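Local atomic coordinates of post-proline cleaving enzyme (Rickettsia typhi, PDB entry 4HVT), a protein that probably cleaves oligopeptides on the carboxyl side of proline as a serine peptidase of the prolyl oligopeptidase family. Residues F352-T357 with F363-D368; V375-T378 with Q383-K386; G296-Y301 with S403-E408. One frame throughout, in Å; residues are numbered along the deposited sequence.

Contact 1 (F352-T357 with F363-D368)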
# COMPACT_ATOMS: atom_id res chain seq x y z
N PHE A 352 -11.16 -1.77 -13.28
CA PHE A 352 -9.82 -2.23 -13.53
C PHE A 352 -8.97 -2.48 -12.29
O PHE A 352 -8.99 -1.70 -11.31
CB PHE A 352 -9.13 -1.18 -14.42
CG PHE A 352 -7.67 -1.48 -14.69
CD1 PHE A 352 -7.32 -2.39 -15.68
CD2 PHE A 352 -6.66 -0.85 -13.99
CE1 PHE A 352 -5.96 -2.63 -15.97
CE2 PHE A 352 -5.33 -1.07 -14.27
CZ PHE A 352 -4.96 -2.02 -15.23
N ASN A 353 -8.20 -3.58 -12.26
CA ASN A 353 -7.27 -3.82 -11.21
C ASN A 353 -5.80 -3.64 -11.67
O ASN A 353 -5.12 -2.67 -11.27
CB ASN A 353 -7.52 -5.16 -10.53
CG ASN A 353 -6.68 -5.38 -9.28
OD1 ASN A 353 -6.10 -4.45 -8.71
ND2 ASN A 353 -6.61 -6.65 -8.85
N PHE A 354 -5.33 -4.54 -12.51
CA PHE A 354 -3.97 -4.45 -13.01
C PHE A 354 -3.78 -5.16 -14.34
O PHE A 354 -4.58 -6.02 -14.72
CB PHE A 354 -2.91 -4.93 -11.98
CG PHE A 354 -2.98 -6.39 -11.62
CD1 PHE A 354 -2.46 -7.35 -12.49
CD2 PHE A 354 -3.54 -6.80 -10.41
CE1 PHE A 354 -2.50 -8.71 -12.16
CE2 PHE A 354 -3.54 -8.14 -10.05
CZ PHE A 354 -3.04 -9.09 -10.95
N ILE A 355 -2.69 -4.78 -15.01
CA ILE A 355 -2.09 -5.55 -16.13
C ILE A 355 -0.80 -6.22 -15.65
O ILE A 355 -0.04 -5.63 -14.87
CB ILE A 355 -1.73 -4.62 -17.28
CG1 ILE A 355 -2.98 -4.14 -18.03
CG2 ILE A 355 -0.74 -5.19 -18.29
CD1 ILE A 355 -3.54 -5.13 -19.02
N SER A 356 -0.54 -7.46 -16.10
CA SER A 356 0.75 -8.08 -15.82
C SER A 356 1.11 -8.84 -17.09
O SER A 356 0.21 -9.35 -17.78
CB SER A 356 0.68 -9.00 -14.61
OG SER A 356 1.96 -9.26 -14.05
N THR A 357 2.38 -8.93 -17.39
CA THR A 357 2.78 -9.41 -18.70
C THR A 357 3.74 -10.60 -18.55
O THR A 357 4.57 -10.60 -17.62
CB THR A 357 3.51 -8.25 -19.45
OG1 THR A 357 2.61 -7.12 -19.54
CG2 THR A 357 3.85 -8.65 -20.82
N PHE A 363 -2.09 -10.38 -19.05
CA PHE A 363 -3.15 -10.69 -18.11
C PHE A 363 -3.83 -9.39 -17.69
O PHE A 363 -3.15 -8.42 -17.28
CB PHE A 363 -2.53 -11.29 -16.84
CG PHE A 363 -2.08 -12.72 -17.00
CD1 PHE A 363 -1.00 -13.08 -17.82
CD2 PHE A 363 -2.67 -13.70 -16.25
CE1 PHE A 363 -0.57 -14.39 -17.90
CE2 PHE A 363 -2.27 -15.01 -16.37
CZ PHE A 363 -1.23 -15.36 -17.14
N LEU A 364 -5.14 -9.36 -17.83
CA LEU A 364 -5.94 -8.24 -17.46
C LEU A 364 -6.79 -8.71 -16.29
O LEU A 364 -7.69 -9.52 -16.45
CB LEU A 364 -6.84 -7.80 -18.60
CG LEU A 364 -7.99 -6.83 -18.28
CD1 LEU A 364 -7.50 -5.53 -17.66
CD2 LEU A 364 -8.93 -6.64 -19.41
N ALA A 365 -6.48 -8.14 -15.14
CA ALA A 365 -7.16 -8.44 -13.90
C ALA A 365 -8.12 -7.30 -13.59
O ALA A 365 -7.75 -6.11 -13.61
CB ALA A 365 -6.18 -8.68 -12.79
N THR A 366 -9.36 -7.64 -13.31
CA THR A 366 -10.42 -6.68 -12.94
C THR A 366 -11.20 -7.18 -11.72
O THR A 366 -10.94 -8.26 -11.20
CB THR A 366 -11.43 -6.46 -14.09
OG1 THR A 366 -12.13 -7.70 -14.45
CG2 THR A 366 -10.71 -5.96 -15.36
N TYR A 367 -12.14 -6.37 -11.23
CA TYR A 367 -13.19 -6.83 -10.31
C TYR A 367 -14.55 -6.55 -10.93
O TYR A 367 -14.77 -5.56 -11.63
CB TYR A 367 -13.14 -6.12 -8.97
CG TYR A 367 -11.89 -6.37 -8.15
CD1 TYR A 367 -11.76 -7.52 -7.34
CD2 TYR A 367 -10.81 -5.49 -8.19
CE1 TYR A 367 -10.63 -7.73 -6.61
CE2 TYR A 367 -9.67 -5.72 -7.45
CZ TYR A 367 -9.59 -6.85 -6.66
OH TYR A 367 -8.43 -7.07 -5.92
N ASP A 368 -15.46 -7.47 -10.68
CA ASP A 368 -16.87 -7.29 -10.96
C ASP A 368 -17.60 -7.45 -9.62
O ASP A 368 -17.60 -8.55 -9.05
CB ASP A 368 -17.33 -8.39 -11.93
CG ASP A 368 -18.79 -8.31 -12.27
OD1 ASP A 368 -19.46 -7.37 -11.80
OD2 ASP A 368 -19.29 -9.18 -13.06
O HOH W 1 -8.37 -8.73 -9.99
O HOH W 2 -6.76 -5.09 -5.59

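Contact 2 (V375-T378 with Q383-K386)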
# COMPACT_ATOMS: atom_id res chain seq x y z
N VAL A 375 -8.66 -12.26 -17.60
CA VAL A 375 -8.55 -12.74 -18.97
C VAL A 375 -7.10 -12.56 -19.42
O VAL A 375 -6.34 -11.82 -18.85
CB VAL A 375 -9.44 -11.97 -20.00
CG1 VAL A 375 -10.90 -12.10 -19.68
CG2 VAL A 375 -9.02 -10.51 -20.14
N THR A 376 -6.73 -13.38 -20.41
CA THR A 376 -5.45 -13.27 -21.09
C THR A 376 -5.66 -13.05 -22.57
O THR A 376 -6.63 -13.49 -23.17
CB THR A 376 -4.51 -14.50 -20.88
OG1 THR A 376 -5.01 -15.66 -21.54
CG2 THR A 376 -4.31 -14.80 -19.40
N PHE A 377 -4.68 -12.35 -23.19
CA PHE A 377 -4.67 -12.14 -24.64
C PHE A 377 -3.25 -11.85 -25.08
O PHE A 377 -2.34 -11.83 -24.25
CB PHE A 377 -5.59 -10.98 -25.11
CG PHE A 377 -5.35 -9.71 -24.40
CD1 PHE A 377 -5.98 -9.45 -23.16
CD2 PHE A 377 -4.55 -8.75 -24.96
CE1 PHE A 377 -5.76 -8.26 -22.51
CE2 PHE A 377 -4.31 -7.57 -24.30
CZ PHE A 377 -4.94 -7.31 -23.06
N THR A 378 -3.06 -11.76 -26.39
CA THR A 378 -1.80 -11.45 -26.97
C THR A 378 -1.95 -10.58 -28.22
O THR A 378 -3.01 -10.03 -28.47
CB THR A 378 -1.00 -12.74 -27.19
OG1 THR A 378 0.35 -12.43 -27.56
CG2 THR A 378 -1.65 -13.62 -28.27
N GLN A 383 -2.56 -7.14 -34.19
CA GLN A 383 -3.89 -6.90 -33.59
C GLN A 383 -4.02 -7.64 -32.26
O GLN A 383 -3.47 -8.73 -32.11
CB GLN A 383 -5.01 -7.41 -34.50
CG GLN A 383 -5.14 -6.70 -35.83
CD GLN A 383 -5.52 -5.23 -35.73
OE1 GLN A 383 -6.49 -4.84 -35.05
NE2 GLN A 383 -4.76 -4.40 -36.43
N TRP A 384 -4.75 -7.05 -31.34
CA TRP A 384 -5.07 -7.72 -30.06
C TRP A 384 -6.01 -8.89 -30.24
O TRP A 384 -7.06 -8.77 -30.86
CB TRP A 384 -5.69 -6.71 -29.06
CG TRP A 384 -4.76 -5.59 -28.77
CD1 TRP A 384 -4.91 -4.29 -29.15
CD2 TRP A 384 -3.51 -5.66 -28.06
NE1 TRP A 384 -3.83 -3.54 -28.72
CE2 TRP A 384 -2.95 -4.36 -28.06
CE3 TRP A 384 -2.79 -6.68 -27.48
CZ2 TRP A 384 -1.72 -4.08 -27.46
CZ3 TRP A 384 -1.60 -6.38 -26.81
CH2 TRP A 384 -1.09 -5.10 -26.81
N THR A 385 -5.62 -10.03 -29.71
CA THR A 385 -6.45 -11.24 -29.90
C THR A 385 -7.67 -11.21 -28.97
O THR A 385 -7.74 -10.42 -28.01
CB THR A 385 -5.66 -12.51 -29.63
OG1 THR A 385 -5.19 -12.51 -28.27
CG2 THR A 385 -4.51 -12.64 -30.56
N LYS A 386 -8.66 -12.05 -29.29
CA LYS A 386 -9.84 -12.16 -28.46
C LYS A 386 -9.40 -12.74 -27.13
O LYS A 386 -8.77 -13.80 -27.11
CB LYS A 386 -10.87 -13.13 -29.09
CG LYS A 386 -12.13 -13.18 -28.25
CD LYS A 386 -13.24 -13.98 -28.93
CE LYS A 386 -12.84 -15.43 -29.12
NZ LYS A 386 -13.97 -16.31 -28.63

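Contact 3 (G296-Y301 with S403-E408)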
# COMPACT_ATOMS: atom_id res chain seq x y z
N GLY A 296 1.37 -0.58 -17.77
CA GLY A 296 2.18 -1.68 -18.25
C GLY A 296 2.43 -1.59 -19.74
O GLY A 296 1.96 -0.65 -20.42
N SER A 297 3.03 -2.64 -20.28
CA SER A 297 3.36 -2.75 -21.73
C SER A 297 3.42 -4.21 -22.14
O SER A 297 3.49 -5.10 -21.34
CB SER A 297 4.69 -2.13 -22.01
OG SER A 297 5.75 -2.82 -21.38
N PHE A 298 3.43 -4.38 -23.46
CA PHE A 298 3.63 -5.66 -24.10
C PHE A 298 4.22 -5.35 -25.47
O PHE A 298 3.60 -4.61 -26.25
CB PHE A 298 2.33 -6.40 -24.27
CG PHE A 298 2.50 -7.79 -24.83
CD1 PHE A 298 3.21 -8.75 -24.13
CD2 PHE A 298 2.00 -8.13 -26.09
CE1 PHE A 298 3.37 -10.03 -24.66
CE2 PHE A 298 2.16 -9.41 -26.63
CZ PHE A 298 2.83 -10.36 -25.90
N LYS A 299 5.36 -5.93 -25.77
CA LYS A 299 6.09 -5.59 -26.99
C LYS A 299 6.21 -4.05 -27.03
O LYS A 299 6.54 -3.46 -26.03
CB LYS A 299 5.43 -6.20 -28.25
CG LYS A 299 5.10 -7.66 -28.11
CD LYS A 299 6.26 -8.50 -27.90
CE LYS A 299 5.97 -9.90 -28.53
NZ LYS A 299 7.18 -10.71 -28.31
N GLU A 300 5.92 -3.43 -28.16
CA GLU A 300 6.06 -1.97 -28.29
C GLU A 300 4.77 -1.20 -27.95
O GLU A 300 4.69 -0.01 -28.18
CB GLU A 300 6.50 -1.64 -29.74
CG GLU A 300 7.92 -2.12 -30.00
CD GLU A 300 8.47 -1.77 -31.36
OE1 GLU A 300 7.86 -0.95 -32.06
OE2 GLU A 300 9.55 -2.36 -31.74
N TYR A 301 3.79 -1.84 -27.30
CA TYR A 301 2.52 -1.22 -26.96
C TYR A 301 2.45 -0.92 -25.46
O TYR A 301 3.00 -1.71 -24.68
CB TYR A 301 1.36 -2.14 -27.36
CG TYR A 301 1.23 -2.22 -28.86
CD1 TYR A 301 2.12 -2.99 -29.60
CD2 TYR A 301 0.31 -1.45 -29.53
CE1 TYR A 301 2.07 -3.01 -30.97
CE2 TYR A 301 0.25 -1.48 -30.91
CZ TYR A 301 1.15 -2.24 -31.61
OH TYR A 301 1.14 -2.24 -32.99
N SER A 403 5.07 -11.49 -12.53
CA SER A 403 5.50 -11.94 -13.86
C SER A 403 6.33 -10.86 -14.50
O SER A 403 6.33 -9.70 -14.04
CB SER A 403 4.32 -12.27 -14.78
OG SER A 403 3.63 -11.08 -15.19
N TYR A 404 7.03 -11.28 -15.54
CA TYR A 404 7.85 -10.36 -16.39
C TYR A 404 7.73 -10.78 -17.83
O TYR A 404 7.62 -11.96 -18.17
CB TYR A 404 9.33 -10.47 -16.06
CG TYR A 404 9.76 -10.22 -14.65
CD1 TYR A 404 10.04 -8.97 -14.21
CD2 TYR A 404 9.98 -11.29 -13.81
CE1 TYR A 404 10.50 -8.74 -12.92
CE2 TYR A 404 10.42 -11.09 -12.52
CZ TYR A 404 10.68 -9.83 -12.08
OH TYR A 404 11.13 -9.62 -10.79
N GLU A 405 7.75 -9.81 -18.72
CA GLU A 405 7.70 -10.14 -20.14
C GLU A 405 8.93 -10.98 -20.53
O GLU A 405 8.88 -11.67 -21.53
CB GLU A 405 7.62 -8.84 -20.99
CG GLU A 405 7.31 -9.09 -22.45
CD GLU A 405 6.92 -7.83 -23.22
OE1 GLU A 405 6.72 -6.76 -22.60
OE2 GLU A 405 6.87 -7.97 -24.47
N GLU A 406 10.01 -10.91 -19.78
CA GLU A 406 11.20 -11.72 -20.10
C GLU A 406 10.91 -13.23 -19.89
O GLU A 406 11.54 -14.07 -20.51
CB GLU A 406 12.41 -11.32 -19.29
CG GLU A 406 13.63 -12.11 -19.77
CD GLU A 406 14.95 -11.56 -19.33
OE1 GLU A 406 14.99 -10.40 -18.87
OE2 GLU A 406 15.93 -12.31 -19.46
N GLU A 407 9.97 -13.56 -19.02
CA GLU A 407 9.72 -14.92 -18.58
C GLU A 407 8.42 -15.48 -19.18
O GLU A 407 7.36 -14.83 -19.15
CB GLU A 407 9.62 -14.95 -17.03
CG GLU A 407 10.91 -14.59 -16.32
CD GLU A 407 12.00 -15.65 -16.45
OE1 GLU A 407 11.69 -16.84 -16.72
OE2 GLU A 407 13.16 -15.28 -16.27
N GLU A 408 8.46 -16.72 -19.68
CA GLU A 408 7.25 -17.44 -20.08
C GLU A 408 6.36 -17.86 -18.88
O GLU A 408 5.17 -17.86 -19.03
CB GLU A 408 7.62 -18.72 -20.85
CG GLU A 408 8.19 -18.33 -22.21
CD GLU A 408 8.76 -19.47 -23.01
OE1 GLU A 408 9.24 -20.45 -22.40
OE2 GLU A 408 8.73 -19.36 -24.26
O HOH W 3 7.05 -4.24 -23.38
O HOH W 4 6.04 -5.91 -20.14
O HOH W 5 7.46 -10.34 -25.49

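Contact 1 (F352-T357 with F363-D368)
The carbonyl oxygen of A365 takes two backbone bonds at once, from N353 N at 2.9 Å and from F354 N at 3.1 Å. Both donors come in on the same face of the carbonyl plane, both tilted out of it, because two residues of 352-357 sit against one of 363-368. Past this point the antiparallel register is regular: A365 N returns a bond to F354 O, and S356 and F363 exchange N-H and carbonyl in both directions, the shorter arm being F363 N to S356 O at 2.8 Å. Beside the doubled bond, the F354 ring lies flat over the methyl of A365, a CH-pi contact with CB 3.6 Å from the ring centroid and 10° off its normal. F354 takes up this pose with CG tucked between its backbone N and carbonyl carbon (chi1 65°). The sheet's other face belongs to I355 and L364, and there L364 CD1 meets the edge of the F352 ring, 3.7 Å from CE1. N353 slants across Y367, its amide plane turned 34° from the ring. Two waters complete that corner: one accepts from N353 ND2 and donates to T366 O, the other donates to N353 OD1 and lies 2.6 Å from Y367 OH. M401 and F399 of strand 398-402 cover the F354, A365 and F363 side. N353 and F354 facing A365 make a classic beta bulge, here set in an antiparallel hairpin of one propeller blade.

Contact 2 (V375-T378 with Q383-K386)
T378 and T385 are joined by two nearly straight hydrogen bonds, each with an N-H...acceptor angle of 169°. In one, T385 N donates to T378 O at 2.9 Å; in the other, T378 N donates to the side-chain hydroxyl T385 OG1, also at 2.9 Å. This pair belongs to a beta hairpin of the N-terminal beta-propeller, strands 371-380 and 383-384, and lies at the end away from the turn; a threonine hydroxyl serves as acceptor where a regular antiparallel pair would use a backbone carbonyl. The T385 torsion (chi1 61°) places OG1 between its own backbone N and carbonyl carbon, aimed at the T378 amide. The carbonyl of T378 also receives a CA-H...O contact from W384, 3.5 Å from CA to O. The T378 hydroxyl is turned to another partner, the carbonyl oxygen of D360, while its methyl CG2 rests 3.8 Å from T385 CG2.

Further out, F377 stands on the side of the strand facing 383-386. Its CB touches T385 OG1, and its ring passes W384 with the planes at 87°. F298 and the rings of Y301 and F303 also pack against the indole, Y301 edge-to-face, and F377 packs on V362 and L364 of the next strand inward. Between the two aromatic side chains the nearest approach is W384 CE3, lying in the plane of the F377 ring at its edge, 3.6 Å from CE2.

Contact 3 (G296-Y301 with S403-E408)
E405 reaches across with its carboxylate to the turn after strand 293-298, and E405 OE2 accepts the backbone N-H of K299 at 2.9 Å. The donor is on the syn side of the carboxylate, 19° out of its plane. With CG anti to the backbone N (chi1 -169°) and the chain extended beyond it, the acid spans the distance from its own loop. This is the close-packed part: F298 CD1 approaches E405 OE2 to 3.8 Å, the ring and carboxylate planes only 22° apart, and K299 CD lies 3.5 Å from E405 OE2.

The looser part is bridged by water. OE1 accepts from two waters: one also donates to K299 O and accepts from S297 OG, the other donates to S297 O. A third water donates to OE2 and accepts from the lysine ammonium. K299 NZ and E405 OE2, 4.7 Å apart, thus meet through solvent; their opposite charges probably still favour the arrangement.

F298 to Y301 forms a type II' turn leading from strand 293-298 into 301-305, while Y404 to E407 makes a type I turn between strands 398-402 and 410-415. T357 of strand 350-357 packs against both F298 and E405, between these two propeller sheets.

In the fold
Following the chain from the N terminus, 296-301 comes first, in the sheet that begins with strand 293-298. The chain then runs through the rest of that sheet and reaches 352-357, which turns back at once on 363-368 to close contact 1. Directly afterwards 375-378 pairs with 383-386 in contact 2, so the two hairpins stand in series and share one sheet, linked where L364 N lies 2.9 Å from V375 O. Only at 403-408 does contact 3 close, over a loop of 101 residues in which both hairpins nest. Three successive propeller sheets thus meet: S403 bonds to S356 and T357, while W384 packs on Y301 and F298.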